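Local coordinates for protein transcriptional activator, putative (Pyrococcus furiosus, PDB 1RTW) that is a putative transcriptional activator of the TENA/THI-4/PQQC family, an all-helical protein whose function has not been established, at residues Thr123-Glu128 and Val190-Ser195; Trp14-Leu18 and Lys130-Ala135. All coordinates share one frame; numbering follows the deposited sequence.

Contact 1: residues Thr123-Glu128 and Val190-Ser195; sequences TALYCE and VFKEVS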
loop_
_atom_site.group_PDB
_atom_site.type_symbol
_atom_site.label_atom_id
_atom_site.label_comp_id
_atom_site.label_asym_id
_atom_site.label_seq_id
_atom_site.Cartn_x
_atom_site.Cartn_y
_atom_site.Cartn_z
ATOM N N THR B 123 15.929 2.712 6.898
ATOM C CA THR B 123 17.333 2.513 6.562
ATOM C C THR B 123 17.590 3.162 5.200
ATOM O O THR B 123 18.614 3.833 5.007
ATOM C CB THR B 123 17.710 0.997 6.531
ATOM O OG1 THR B 123 17.620 0.463 7.853
ATOM C CG2 THR B 123 19.124 0.788 6.042
ATOM N N ALA B 124 16.649 2.999 4.268
ATOM C CA ALA B 124 16.800 3.597 2.936
ATOM C C ALA B 124 16.819 5.126 3.039
ATOM O O ALA B 124 17.582 5.795 2.332
ATOM C CB ALA B 124 15.677 3.149 2.008
ATOM N N LEU B 125 15.992 5.665 3.938
ATOM C CA LEU B 125 15.925 7.100 4.143
ATOM C C LEU B 125 17.285 7.617 4.608
ATOM O O LEU B 125 17.838 8.538 4.013
ATOM C CB LEU B 125 14.852 7.456 5.173
ATOM C CG LEU B 125 14.806 8.946 5.552
ATOM C CD1 LEU B 125 14.368 9.770 4.348
ATOM C CD2 LEU B 125 13.853 9.146 6.688
ATOM N N TYR B 126 17.825 6.996 5.654
ATOM C CA TYR B 126 19.123 7.380 6.202
ATOM C C TYR B 126 20.185 7.412 5.122
ATOM O O TYR B 126 20.885 8.408 4.958
ATOM C CB TYR B 126 19.571 6.399 7.299
ATOM C CG TYR B 126 20.958 6.694 7.837
ATOM C CD1 TYR B 126 21.272 7.951 8.346
ATOM C CD2 TYR B 126 21.963 5.728 7.803
ATOM C CE1 TYR B 126 22.544 8.244 8.807
ATOM C CE2 TYR B 126 23.248 6.006 8.268
ATOM C CZ TYR B 126 23.531 7.271 8.767
ATOM O OH TYR B 126 24.797 7.579 9.218
ATOM N N CYS B 127 20.307 6.301 4.409
ATOM C CA CYS B 127 21.279 6.162 3.338
ATOM C C CYS B 127 21.210 7.309 2.325
ATOM O O CYS B 127 22.211 7.957 2.049
ATOM C CB CYS B 127 21.076 4.813 2.648
ATOM S SG CYS B 127 22.269 4.427 1.366
ATOM N N GLU B 128 20.022 7.564 1.790
ATOM C CA GLU B 128 19.803 8.639 0.819
ATOM C C GLU B 128 20.185 10.036 1.332
ATOM O O GLU B 128 20.731 10.853 0.589
ATOM C CB GLU B 128 18.326 8.645 0.399
ATOM C CG GLU B 128 17.768 10.033 0.014
ATOM C CD GLU B 128 16.326 10.253 0.460
ATOM O OE1 GLU B 128 15.770 9.424 1.199
ATOM O OE2 GLU B 128 15.723 11.260 0.065
ATOM N N VAL B 190 19.150 -3.392 1.857
ATOM C CA VAL B 190 18.535 -2.211 1.280
ATOM C C VAL B 190 19.532 -1.054 1.262
ATOM O O VAL B 190 19.636 -0.345 0.257
ATOM C CB VAL B 190 17.217 -1.834 2.008
ATOM C CG1 VAL B 190 16.728 -0.476 1.561
ATOM C CG2 VAL B 190 16.146 -2.866 1.694
ATOM N N PHE B 191 20.301 -0.905 2.341
ATOM C CA PHE B 191 21.302 0.164 2.425
ATOM C C PHE B 191 22.327 0.017 1.295
ATOM O O PHE B 191 22.733 1.003 0.668
ATOM C CB PHE B 191 22.008 0.154 3.792
ATOM C CG PHE B 191 22.921 1.342 4.017
ATOM C CD1 PHE B 191 24.230 1.345 3.526
ATOM C CD2 PHE B 191 22.458 2.473 4.687
ATOM C CE1 PHE B 191 25.059 2.459 3.693
ATOM C CE2 PHE B 191 23.274 3.591 4.860
ATOM C CZ PHE B 191 24.579 3.585 4.362
ATOM N N LYS B 192 22.744 -1.225 1.050
ATOM C CA LYS B 192 23.701 -1.533 -0.005
ATOM C C LYS B 192 23.129 -1.159 -1.368
ATOM O O LYS B 192 23.787 -0.493 -2.170
ATOM C CB LYS B 192 24.036 -3.027 0.008
ATOM C CG LYS B 192 24.890 -3.501 -1.161
ATOM C CD LYS B 192 25.256 -4.974 -1.024
ATOM C CE LYS B 192 26.098 -5.213 0.223
ATOM N NZ LYS B 192 26.343 -6.661 0.465
ATOM N N GLU B 193 21.888 -1.566 -1.608
ATOM C CA GLU B 193 21.229 -1.298 -2.872
ATOM C C GLU B 193 21.013 0.203 -3.074
ATOM O O GLU B 193 21.257 0.713 -4.168
ATOM C CB GLU B 193 19.911 -2.085 -2.946
ATOM C CG GLU B 193 19.288 -2.194 -4.335
ATOM C CD GLU B 193 20.109 -3.019 -5.333
ATOM O OE1 GLU B 193 19.752 -3.009 -6.535
ATOM O OE2 GLU B 193 21.091 -3.690 -4.929
ATOM N N VAL B 194 20.605 0.917 -2.022
ATOM C CA VAL B 194 20.397 2.358 -2.150
ATOM C C VAL B 194 21.737 3.045 -2.433
ATOM O O VAL B 194 21.799 4.014 -3.199
ATOM C CB VAL B 194 19.690 2.982 -0.903
ATOM C CG1 VAL B 194 19.607 4.512 -1.031
ATOM C CG2 VAL B 194 18.294 2.420 -0.767
ATOM N N SER B 195 22.809 2.487 -1.869
ATOM C CA SER B 195 24.163 3.010 -2.063
ATOM C C SER B 195 24.565 2.958 -3.533
ATOM O O SER B 195 25.118 3.919 -4.066
ATOM C CB SER B 195 25.172 2.216 -1.228
ATOM O OG SER B 195 25.027 2.493 0.150
#
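C127 sets its sulfur over one face of the F191 ring, while T123 CG2 and Y126 CD2 come in at the ring's edge. This is a Cys sulfur-aromatic contact inside the all-helical TENA/THI-4/PQQC fold. It joins helix 118-142 to helix 181-201. The short segments run in roughly the same direction, at 36°, with axes 8.8 Å apart. C127 SG stands 3.8 Å from the F191 ring centroid and nearly on the ring normal. Both C127 SG and F191 CG lie anti to their backbone N, chi1 -176° and -172°. That pairing carries the thiol toward helix 181-201 and lays the ring beneath it. C127 CB also presses on the ring, 3.3 Å from F191 CE2. The Y126 and F191 rings are turned obliquely to each other, with Y126 CD2 near the F191 plane.

On the other flank the contact is aliphatic. A124 CB touches both V190 CG1, at 3.8 Å, and V194 CG2. V194 CG1 packs against C127 SG at 3.6 Å. L109 of helix 100-115 and F53 of helix 33-60 also lie on A124. L6 of helix 2-8 packs on F191.

S195 OG turns back within its own helix and donates to F191 O at 2.8 Å. S195 N binds the same oxygen from the opposite face of the carbonyl plane.

Contact 2: residues Trp14-Leu18 and Lys130-Ala135; sequences WRRFL and KAYYEA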
loop_
_atom_site.group_PDB
_atom_site.type_symbol
_atom_site.label_atom_id
_atom_site.label_comp_id
_atom_site.label_asym_id
_atom_site.label_seq_id
_atom_site.Cartn_x
_atom_site.Cartn_y
_atom_site.Cartn_z
ATOM N N TRP B 14 30.690 3.959 -1.477
ATOM C CA TRP B 14 30.642 5.386 -1.159
ATOM C C TRP B 14 31.894 6.122 -1.612
ATOM O O TRP B 14 31.820 7.275 -2.036
ATOM C CB TRP B 14 30.405 5.608 0.340
ATOM C CG TRP B 14 28.974 5.375 0.739
ATOM C CD1 TRP B 14 28.184 4.317 0.379
ATOM C CD2 TRP B 14 28.151 6.233 1.537
ATOM N NE1 TRP B 14 26.926 4.470 0.895
ATOM C CE2 TRP B 14 26.873 5.645 1.606
ATOM C CE3 TRP B 14 28.365 7.453 2.194
ATOM C CZ2 TRP B 14 25.814 6.221 2.310
ATOM C CZ3 TRP B 14 27.312 8.027 2.896
ATOM C CH2 TRP B 14 26.053 7.410 2.942
ATOM N N ARG B 15 33.040 5.446 -1.544
ATOM C CA ARG B 15 34.308 6.040 -1.957
ATOM C C ARG B 15 34.227 6.439 -3.424
ATOM O O ARG B 15 34.829 7.432 -3.838
ATOM C CB ARG B 15 35.467 5.059 -1.744
ATOM C CG ARG B 15 36.823 5.735 -1.586
ATOM C CD ARG B 15 37.966 4.732 -1.626
ATOM N NE ARG B 15 37.825 3.677 -0.622
ATOM C CZ ARG B 15 37.712 2.380 -0.907
ATOM N NH1 ARG B 15 37.719 1.972 -2.172
ATOM N NH2 ARG B 15 37.583 1.490 0.071
ATOM N N ARG B 16 33.462 5.672 -4.200
ATOM C CA ARG B 16 33.283 5.951 -5.617
ATOM C C ARG B 16 32.552 7.278 -5.865
ATOM O O ARG B 16 32.698 7.865 -6.939
ATOM C CB ARG B 16 32.594 4.785 -6.341
ATOM C CG ARG B 16 33.474 3.545 -6.574
ATOM C CD ARG B 16 32.683 2.447 -7.282
ATOM N NE ARG B 16 33.446 1.219 -7.493
ATOM C CZ ARG B 16 32.911 0.068 -7.896
ATOM N NH1 ARG B 16 31.605 -0.015 -8.133
ATOM N NH2 ARG B 16 33.678 -1.003 -8.067
ATOM N N PHE B 17 31.761 7.752 -4.898
ATOM C CA PHE B 17 31.107 9.055 -5.074
ATOM C C PHE B 17 31.619 10.146 -4.126
ATOM O O PHE B 17 31.083 11.255 -4.071
ATOM C CB PHE B 17 29.566 8.975 -5.104
ATOM C CG PHE B 17 28.919 8.536 -3.814
ATOM C CD1 PHE B 17 28.714 9.441 -2.777
ATOM C CD2 PHE B 17 28.402 7.243 -3.683
ATOM C CE1 PHE B 17 28.000 9.077 -1.635
ATOM C CE2 PHE B 17 27.686 6.862 -2.549
ATOM C CZ PHE B 17 27.480 7.783 -1.522
ATOM N N LEU B 18 32.716 9.845 -3.440
ATOM C CA LEU B 18 33.338 10.785 -2.518
ATOM C C LEU B 18 34.815 10.940 -2.890
ATOM O O LEU B 18 35.703 10.463 -2.172
ATOM C CB LEU B 18 33.199 10.285 -1.074
ATOM C CG LEU B 18 31.776 10.187 -0.515
ATOM C CD1 LEU B 18 31.753 9.437 0.811
ATOM C CD2 LEU B 18 31.201 11.572 -0.362
ATOM N N LYS B 130 22.117 10.722 4.145
ATOM C CA LYS B 130 23.506 10.690 4.571
ATOM C C LYS B 130 24.442 10.739 3.362
ATOM O O LYS B 130 25.488 11.397 3.400
ATOM C CB LYS B 130 23.749 9.439 5.416
ATOM C CG LYS B 130 25.179 9.208 5.838
ATOM C CD LYS B 130 25.673 10.266 6.794
ATOM C CE LYS B 130 27.067 9.932 7.276
ATOM N NZ LYS B 130 27.631 11.043 8.080
ATOM N N ALA B 131 24.048 10.078 2.279
ATOM C CA ALA B 131 24.847 10.076 1.060
ATOM C C ALA B 131 24.997 11.489 0.502
ATOM O O ALA B 131 26.104 11.913 0.161
ATOM C CB ALA B 131 24.217 9.184 0.019
ATOM N N TYR B 132 23.886 12.224 0.426
ATOM C CA TYR B 132 23.922 13.578 -0.114
ATOM C C TYR B 132 24.630 14.561 0.799
ATOM O O TYR B 132 25.285 15.500 0.327
ATOM C CB TYR B 132 22.515 14.063 -0.458
ATOM C CG TYR B 132 22.289 14.179 -1.942
ATOM C CD1 TYR B 132 21.538 15.222 -2.471
ATOM C CD2 TYR B 132 22.862 13.263 -2.826
ATOM C CE1 TYR B 132 21.365 15.357 -3.856
ATOM C CE2 TYR B 132 22.698 13.391 -4.209
ATOM C CZ TYR B 132 21.948 14.437 -4.719
ATOM O OH TYR B 132 21.780 14.551 -6.088
ATOM N N TYR B 133 24.520 14.329 2.103
ATOM C CA TYR B 133 25.175 15.187 3.078
ATOM C C TYR B 133 26.685 15.097 2.872
ATOM O O TYR B 133 27.363 16.118 2.782
ATOM C CB TYR B 133 24.795 14.776 4.502
ATOM C CG TYR B 133 25.455 15.601 5.590
ATOM C CD1 TYR B 133 25.459 16.992 5.538
ATOM C CD2 TYR B 133 26.083 14.981 6.667
ATOM C CE1 TYR B 133 26.079 17.749 6.534
ATOM C CE2 TYR B 133 26.705 15.719 7.671
ATOM C CZ TYR B 133 26.702 17.102 7.605
ATOM O OH TYR B 133 27.303 17.830 8.615
ATOM N N GLU B 134 27.192 13.878 2.735
ATOM C CA GLU B 134 28.622 13.662 2.524
ATOM C C GLU B 134 29.138 14.209 1.192
ATOM O O GLU B 134 30.161 14.900 1.157
ATOM C CB GLU B 134 28.960 12.174 2.644
ATOM C CG GLU B 134 28.803 11.613 4.052
ATOM C CD GLU B 134 29.677 12.318 5.072
ATOM O OE1 GLU B 134 30.832 12.661 4.743
ATOM O OE2 GLU B 134 29.211 12.532 6.209
ATOM N N ALA B 135 28.415 13.929 0.107
ATOM C CA ALA B 135 28.808 14.378 -1.230
ATOM C C ALA B 135 28.905 15.887 -1.343
ATOM O O ALA B 135 29.904 16.419 -1.820
ATOM C CB ALA B 135 27.843 13.841 -2.268
#
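W14 drives the six-membered end of its indole against K130 and A131. W14 CH2 is 3.4 Å from A131 N and 3.5 Å from K130 CG. The indole and the K130 side chain cross at about a right angle, and the lysine's CB and CG meet the ring at its edge. E134 CG is another edge neighbour. W14 has CG anti to its carbonyl carbon, chi1 -77°, and this throws the indole across toward helix 118-142. Its NE1 is hydrogen-bonded to S195 OG, outside the two segments, which helps fix the turn of the ring.

F17 takes the less usual first torsion, with CG between the backbone N and the carbonyl carbon, chi1 66°. The phenyl therefore folds back toward W14. F17 CZ lies over one face of the indole, offset toward its rim, and W14 O sits over a face of the phenyl. The A131 methyl meets both rings, with A131 CB 3.9 Å from F17 CZ. A type I beta turn from R15 to L18 brings F17 back beside W14, and F17 N donates to W14 O.

L18 reaches across with one methyl. Its CD2 is 3.8 Å from E134 CB and 3.7 Å from A135 N.

K130 and E134 bend at chi2 and form a salt bridge one helical turn apart, K130 NZ to E134 OE2 at 2.9 Å. The lysine meets that oxygen on its anti side, 28° out of the carboxylate plane. K137 is a second cationic partner of the same oxygen.

The contact packs the end of helix 11-15 and its following turn on helix 118-142. Helix 181-201 adjoins it through L199 on F17 and E198 on A131, and helix 159-176 through V165 on K130.

In the fold
Both contacts use helix 118-142, at neighbouring places along it, and their centres are 12 Å apart. Contact 1 is wholly buried and joins two long helices. Contact 2 is only partly buried and sets a short helix and turn on the next part of the same helix. Along the chain their segments alternate. They also touch directly: F191 CZ of contact 1 packs on W14 CZ2 of contact 2 at 3.6 Å. Chemistry follows place. Contact 1 relies on sulfur, aromatic and aliphatic packing. Contact 2 adds a lysine-glutamate pair on its more exposed side.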